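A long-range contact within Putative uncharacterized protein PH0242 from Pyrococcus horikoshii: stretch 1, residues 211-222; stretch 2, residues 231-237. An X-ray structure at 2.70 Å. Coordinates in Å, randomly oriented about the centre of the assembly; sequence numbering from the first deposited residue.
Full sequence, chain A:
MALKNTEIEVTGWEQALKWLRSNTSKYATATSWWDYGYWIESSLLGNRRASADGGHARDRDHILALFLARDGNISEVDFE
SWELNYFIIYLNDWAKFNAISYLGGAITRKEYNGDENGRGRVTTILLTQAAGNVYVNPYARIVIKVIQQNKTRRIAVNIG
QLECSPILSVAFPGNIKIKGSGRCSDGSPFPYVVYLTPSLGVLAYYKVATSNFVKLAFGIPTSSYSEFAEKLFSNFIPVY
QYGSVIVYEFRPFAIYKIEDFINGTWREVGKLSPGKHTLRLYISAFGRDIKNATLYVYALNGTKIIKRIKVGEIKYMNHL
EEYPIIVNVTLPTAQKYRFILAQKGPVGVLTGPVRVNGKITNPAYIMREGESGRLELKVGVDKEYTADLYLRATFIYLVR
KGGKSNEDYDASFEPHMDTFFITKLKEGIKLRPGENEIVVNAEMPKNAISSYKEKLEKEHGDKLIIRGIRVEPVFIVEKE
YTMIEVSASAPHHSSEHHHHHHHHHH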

ATOM      1  N   SER A 211      -1.355  10.910   6.968  1.00 33.11           N
ATOM      2  CA  SER A 211      -1.722  10.112   5.796  1.00 31.68           C
ATOM      3  C   SER A 211      -0.573   9.200   5.407  1.00 31.19           C
ATOM      4  O   SER A 211       0.598   9.555   5.593  1.00 32.87           O
ATOM      5  CB  SER A 211      -2.041  11.048   4.616  1.00 31.78           C
ATOM      6  OG  SER A 211      -0.909  11.861   4.292  1.00 35.34           O
ATOM      7  N   ASN A 212      -0.900   8.053   4.825  1.00 28.93           N
ATOM      8  CA  ASN A 212       0.097   7.143   4.299  1.00 27.52           C
ATOM      9  C   ASN A 212       1.041   7.746   3.246  1.00 31.15           C
ATOM     10  O   ASN A 212       2.205   7.358   3.166  1.00 34.38           O
ATOM     11  CB  ASN A 212      -0.591   5.917   3.739  1.00 26.57           C
ATOM     12  CG  ASN A 212      -1.210   5.046   4.823  1.00 27.59           C
ATOM     13  OD1 ASN A 212      -0.753   5.026   5.959  1.00 26.94           O
ATOM     14  ND2 ASN A 212      -2.278   4.343   4.477  1.00 27.85           N
ATOM     15  N   PHE A 213       0.554   8.672   2.417  1.00 31.23           N
ATOM     16  CA  PHE A 213       1.430   9.306   1.446  1.00 31.58           C
ATOM     17  C   PHE A 213       2.581  10.065   2.127  1.00 33.40           C
ATOM     18  O   PHE A 213       3.733   9.945   1.725  1.00 33.18           O
ATOM     19  CB  PHE A 213       0.656  10.266   0.565  1.00 30.06           C
ATOM     20  CG  PHE A 213       1.530  11.091  -0.345  1.00 27.53           C
ATOM     21  CD1 PHE A 213       1.684  12.459  -0.136  1.00 28.74           C
ATOM     22  CD2 PHE A 213       2.186  10.515  -1.405  1.00 27.01           C
ATOM     23  CE1 PHE A 213       2.480  13.240  -0.972  1.00 28.12           C
ATOM     24  CE2 PHE A 213       2.987  11.286  -2.259  1.00 28.00           C
ATOM     25  CZ  PHE A 213       3.138  12.643  -2.044  1.00 27.34           C
ATOM     26  N   VAL A 214       2.245  10.859   3.142  1.00 33.54           N
ATOM     27  CA  VAL A 214       3.228  11.587   3.917  1.00 32.39           C
ATOM     28  C   VAL A 214       4.274  10.623   4.486  1.00 33.73           C
ATOM     29  O   VAL A 214       5.464  10.911   4.413  1.00 35.71           O
ATOM     30  CB  VAL A 214       2.541  12.390   5.041  1.00 34.46           C
ATOM     31  CG1 VAL A 214       3.549  12.802   6.086  1.00 34.39           C
ATOM     32  CG2 VAL A 214       1.850  13.626   4.483  1.00 33.59           C
ATOM     33  N   LYS A 215       3.840   9.471   5.017  1.00 32.68           N
ATOM     34  CA  LYS A 215       4.758   8.478   5.560  1.00 31.98           C
ATOM     35  C   LYS A 215       5.688   7.931   4.494  1.00 32.79           C
ATOM     36  O   LYS A 215       6.891   7.881   4.700  1.00 37.53           O
ATOM     37  CB  LYS A 215       4.026   7.279   6.185  1.00 32.72           C
ATOM     38  CG  LYS A 215       3.091   7.525   7.362  1.00 31.67           C
ATOM     39  CD  LYS A 215       2.582   6.158   7.856  1.00 30.61           C
ATOM     40  CE  LYS A 215       1.436   6.269   8.852  1.00 30.14           C
ATOM     41  NZ  LYS A 215       0.121   6.695   8.271  1.00 27.62           N
ATOM     42  N   LEU A 216       5.131   7.489   3.373  1.00 32.09           N
ATOM     43  CA  LEU A 216       5.905   6.777   2.361  1.00 34.67           C
ATOM     44  C   LEU A 216       6.660   7.691   1.397  1.00 36.66           C
ATOM     45  O   LEU A 216       7.672   7.277   0.841  1.00 36.44           O
ATOM     46  CB  LEU A 216       5.014   5.830   1.553  1.00 36.94           C
ATOM     47  CG  LEU A 216       4.287   4.677   2.280  1.00 37.37           C
ATOM     48  CD1 LEU A 216       3.260   4.036   1.354  1.00 36.46           C
ATOM     49  CD2 LEU A 216       5.229   3.622   2.849  1.00 33.34           C
ATOM     50  N   ALA A 217       6.160   8.907   1.179  1.00 35.23           N
ATOM     51  CA  ALA A 217       6.855   9.887   0.330  1.00 37.29           C
ATOM     52  C   ALA A 217       8.087  10.481   1.029  1.00 38.76           C
ATOM     53  O   ALA A 217       9.107  10.730   0.392  1.00 38.46           O
ATOM     54  CB  ALA A 217       5.913  11.008  -0.097  1.00 33.48           C
ATOM     55  N   PHE A 218       7.983  10.702   2.335  1.00 36.55           N
ATOM     56  CA  PHE A 218       8.960  11.498   3.025  1.00 35.74           C
ATOM     57  C   PHE A 218       9.595  10.774   4.188  1.00 39.21           C
ATOM     58  O   PHE A 218      10.213  11.409   5.005  1.00 44.73           O
ATOM     59  CB  PHE A 218       8.306  12.790   3.496  1.00 33.48           C
ATOM     60  CG  PHE A 218       7.544  13.502   2.409  1.00 35.39           C
ATOM     61  CD1 PHE A 218       6.172  13.702   2.516  1.00 34.58           C
ATOM     62  CD2 PHE A 218       8.199  13.948   1.247  1.00 34.60           C
ATOM     63  CE1 PHE A 218       5.461  14.341   1.492  1.00 35.13           C
ATOM     64  CE2 PHE A 218       7.492  14.592   0.224  1.00 35.50           C
ATOM     65  CZ  PHE A 218       6.118  14.779   0.342  1.00 33.75           C
ATOM     66  N   GLY A 219       9.469   9.451   4.258  1.00 41.94           N
ATOM     67  CA  GLY A 219       9.846   8.699   5.462  1.00 44.79           C
ATOM     68  C   GLY A 219       9.534   9.415   6.778  1.00 50.71           C
ATOM     69  O   GLY A 219      10.445   9.686   7.560  1.00 57.17           O
ATOM     70  N   ILE A 220       8.266   9.766   7.005  1.00 47.39           N
ATOM     71  CA  ILE A 220       7.813  10.274   8.303  1.00 47.54           C
ATOM     72  C   ILE A 220       7.139   9.120   9.058  1.00 48.04           C
ATOM     73  O   ILE A 220       6.061   8.664   8.685  1.00 48.66           O
ATOM     74  CB  ILE A 220       6.778  11.419   8.170  1.00 47.61           C
ATOM     75  CG1 ILE A 220       7.260  12.545   7.262  1.00 46.93           C
ATOM     76  CG2 ILE A 220       6.370  11.967   9.529  1.00 50.38           C
ATOM     77  CD1 ILE A 220       8.631  13.089   7.561  1.00 50.34           C
ATOM     78  N   PRO A 221       7.756   8.638  10.137  1.00 50.48           N
ATOM     79  CA  PRO A 221       7.101   7.498  10.772  1.00 51.39           C
ATOM     80  C   PRO A 221       6.009   7.904  11.775  1.00 52.70           C
ATOM     81  O   PRO A 221       6.013   7.442  12.894  1.00 59.55           O
ATOM     82  CB  PRO A 221       8.264   6.792  11.484  1.00 48.74           C
ATOM     83  CG  PRO A 221       9.231   7.889  11.797  1.00 47.75           C
ATOM     84  CD  PRO A 221       9.001   9.022  10.827  1.00 48.37           C
ATOM     85  N   THR A 222       5.081   8.763  11.402  1.00 56.77           N
ATOM     86  CA  THR A 222       4.016   9.072  12.338  1.00 59.84           C
ATOM     87  C   THR A 222       2.679   8.534  11.888  1.00 58.46           C
ATOM     88  O   THR A 222       2.379   8.442  10.688  1.00 58.06           O
ATOM     89  CB  THR A 222       3.809  10.573  12.547  1.00 68.93           C
ATOM     90  OG1 THR A 222       3.699  11.221  11.262  1.00 72.03           O
ATOM     91  CG2 THR A 222       4.930  11.154  13.419  1.00 71.70           C
ATOM     92  N   LYS A 231       4.127  -1.037  11.211  1.00 37.45           N
ATOM     93  CA  LYS A 231       3.523  -2.138  10.465  1.00 35.25           C
ATOM     94  C   LYS A 231       3.516  -1.818   8.996  1.00 32.62           C
ATOM     95  O   LYS A 231       3.984  -2.625   8.185  1.00 29.76           O
ATOM     96  CB  LYS A 231       2.109  -2.424  10.922  1.00 35.64           C
ATOM     97  CG  LYS A 231       1.970  -3.016  12.304  1.00 36.63           C
ATOM     98  CD  LYS A 231       0.679  -2.494  12.888  1.00 39.05           C
ATOM     99  CE  LYS A 231      -0.437  -3.514  12.829  1.00 42.87           C
ATOM    100  NZ  LYS A 231      -0.477  -4.308  14.090  1.00 43.75           N
ATOM    101  N   LEU A 232       2.997  -0.634   8.663  1.00 31.59           N
ATOM    102  CA  LEU A 232       3.042  -0.141   7.293  1.00 31.24           C
ATOM    103  C   LEU A 232       4.378  -0.371   6.611  1.00 30.26           C
ATOM    104  O   LEU A 232       4.419  -0.861   5.477  1.00 30.49           O
ATOM    105  CB  LEU A 232       2.700   1.334   7.214  1.00 32.63           C
ATOM    106  CG  LEU A 232       2.406   1.867   5.795  1.00 33.60           C
ATOM    107  CD1 LEU A 232       1.053   1.381   5.285  1.00 35.54           C
ATOM    108  CD2 LEU A 232       2.419   3.384   5.783  1.00 33.99           C
ATOM    109  N   PHE A 233       5.475  -0.042   7.285  1.00 29.28           N
ATOM    110  CA  PHE A 233       6.787  -0.167   6.638  1.00 28.68           C
ATOM    111  C   PHE A 233       7.195  -1.613   6.417  1.00 27.33           C
ATOM    112  O   PHE A 233       8.077  -1.880   5.648  1.00 30.21           O
ATOM    113  CB  PHE A 233       7.870   0.648   7.351  1.00 29.93           C
ATOM    114  CG  PHE A 233       7.630   2.129   7.307  1.00 33.51           C
ATOM    115  CD1 PHE A 233       7.656   2.891   8.465  1.00 36.50           C
ATOM    116  CD2 PHE A 233       7.344   2.767   6.102  1.00 35.06           C
ATOM    117  CE1 PHE A 233       7.404   4.270   8.425  1.00 37.40           C
ATOM    118  CE2 PHE A 233       7.102   4.128   6.055  1.00 36.16           C
ATOM    119  CZ  PHE A 233       7.125   4.883   7.218  1.00 37.88           C
ATOM    120  N   SER A 234       6.546  -2.567   7.048  1.00 27.39           N
ATOM    121  CA  SER A 234       6.820  -3.957   6.679  1.00 27.66           C
ATOM    122  C   SER A 234       5.934  -4.431   5.493  1.00 29.11           C
ATOM    123  O   SER A 234       6.268  -5.419   4.810  1.00 27.73           O
ATOM    124  CB  SER A 234       6.660  -4.871   7.899  1.00 27.28           C
ATOM    125  OG  SER A 234       5.290  -5.051   8.249  1.00 27.68           O
ATOM    126  N   ASN A 235       4.803  -3.750   5.263  1.00 27.38           N
ATOM    127  CA  ASN A 235       3.958  -4.065   4.097  1.00 29.48           C
ATOM    128  C   ASN A 235       4.430  -3.443   2.770  1.00 31.82           C
ATOM    129  O   ASN A 235       4.141  -3.968   1.686  1.00 30.34           O
ATOM    130  CB  ASN A 235       2.529  -3.654   4.380  1.00 27.41           C
ATOM    131  CG  ASN A 235       1.975  -4.370   5.570  1.00 26.11           C
ATOM    132  OD1 ASN A 235       1.903  -5.595   5.588  1.00 26.34           O
ATOM    133  ND2 ASN A 235       1.615  -3.625   6.578  1.00 24.91           N
ATOM    134  N   PHE A 236       5.166  -2.332   2.894  1.00 34.69           N
ATOM    135  CA  PHE A 236       5.724  -1.557   1.771  1.00 34.54           C
ATOM    136  C   PHE A 236       7.219  -1.384   1.944  1.00 33.55           C
ATOM    137  O   PHE A 236       7.657  -0.575   2.756  1.00 33.39           O
ATOM    138  CB  PHE A 236       5.005  -0.196   1.657  1.00 32.52           C
ATOM    139  CG  PHE A 236       3.544  -0.343   1.358  1.00 30.99           C
ATOM    140  CD1 PHE A 236       2.625  -0.556   2.392  1.00 29.97           C
ATOM    141  CD2 PHE A 236       3.087  -0.344   0.029  1.00 30.44           C
ATOM    142  CE1 PHE A 236       1.272  -0.735   2.111  1.00 31.29           C
ATOM    143  CE2 PHE A 236       1.730  -0.519  -0.263  1.00 29.83           C
ATOM    144  CZ  PHE A 236       0.824  -0.726   0.778  1.00 30.79           C
ATOM    145  N   ILE A 237       7.973  -2.167   1.182  1.00 34.98           N
ATOM    146  CA  ILE A 237       9.440  -2.216   1.239  1.00 36.29           C
ATOM    147  C   ILE A 237      10.086  -1.374   0.121  1.00 34.60           C
ATOM    148  O   ILE A 237       9.854  -1.631  -1.060  1.00 32.78           O
ATOM    149  CB  ILE A 237       9.893  -3.697   1.113  1.00 37.95           C
ATOM    150  CG1 ILE A 237       9.343  -4.514   2.284  1.00 38.00           C
ATOM    151  CG2 ILE A 237      11.410  -3.834   1.033  1.00 36.79           C
ATOM    152  CD1 ILE A 237       9.453  -3.805   3.627  1.00 34.85           C
TER

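No hydrogen bond crosses between these two stretches; the contact is made by van der Waals packing, mostly of side chains, around two helices whose axes come no closer than 11.3 Å and cross at -62°. Such a gap needs long or bulky residues to fill it, and the 336 Å² of buried surface, both sides summed, rests on a few of them. L216, L232, N212, K215 and F236 are buried, while F233 is partly exposed and P221 exposed.

L216 is the hub. Its CA-to-CB bond points sideways, but with chi1 m and chi2 t the end of the chain comes nearer to the other stretch, where L216 CD2 touches L232 CD2 at 4.1 Å, F233 CE2 at 3.7 Å and, just past the helix, F236 CB at 4.0 Å. A leucine suits this buried place: its CD2 methyl alone packs against three apolar side chains.

L232 points toward the first helix and meets its more polar side. Its CD2 lies 3.5 Å from K215 CD and 3.6 Å from N212 OD1. The lysine offers its methylene chain to the leucine, while its amine turns back along its own helix, K215 NZ donating to N212 OD1 at 3.0 Å. N212 ND2 is satisfied elsewhere in the structure. The rule is economical: the polar groups of N212 and K215 have hydrogen-bond partners of their own, so they can lie against L232 without needing one from it.

F233, also set sideways, reaches out with chi1 m and lays its ring where the first helix gives way to loop. K215 O, 3.9 Å from F233 CZ, and P221 CA, 4.0 Å from F233 CE1, both lie at the ring edge. That carbonyl also accepts a hydrogen bond from I220 N, 3.3 Å from K215 O, so the turn carries its own polar pairing. Positive phi at G219, a conformation that favours glycine, helps the chain leave the helix, and P221 adds an apolar surface, its CB 4.1 Å from F233 CE1.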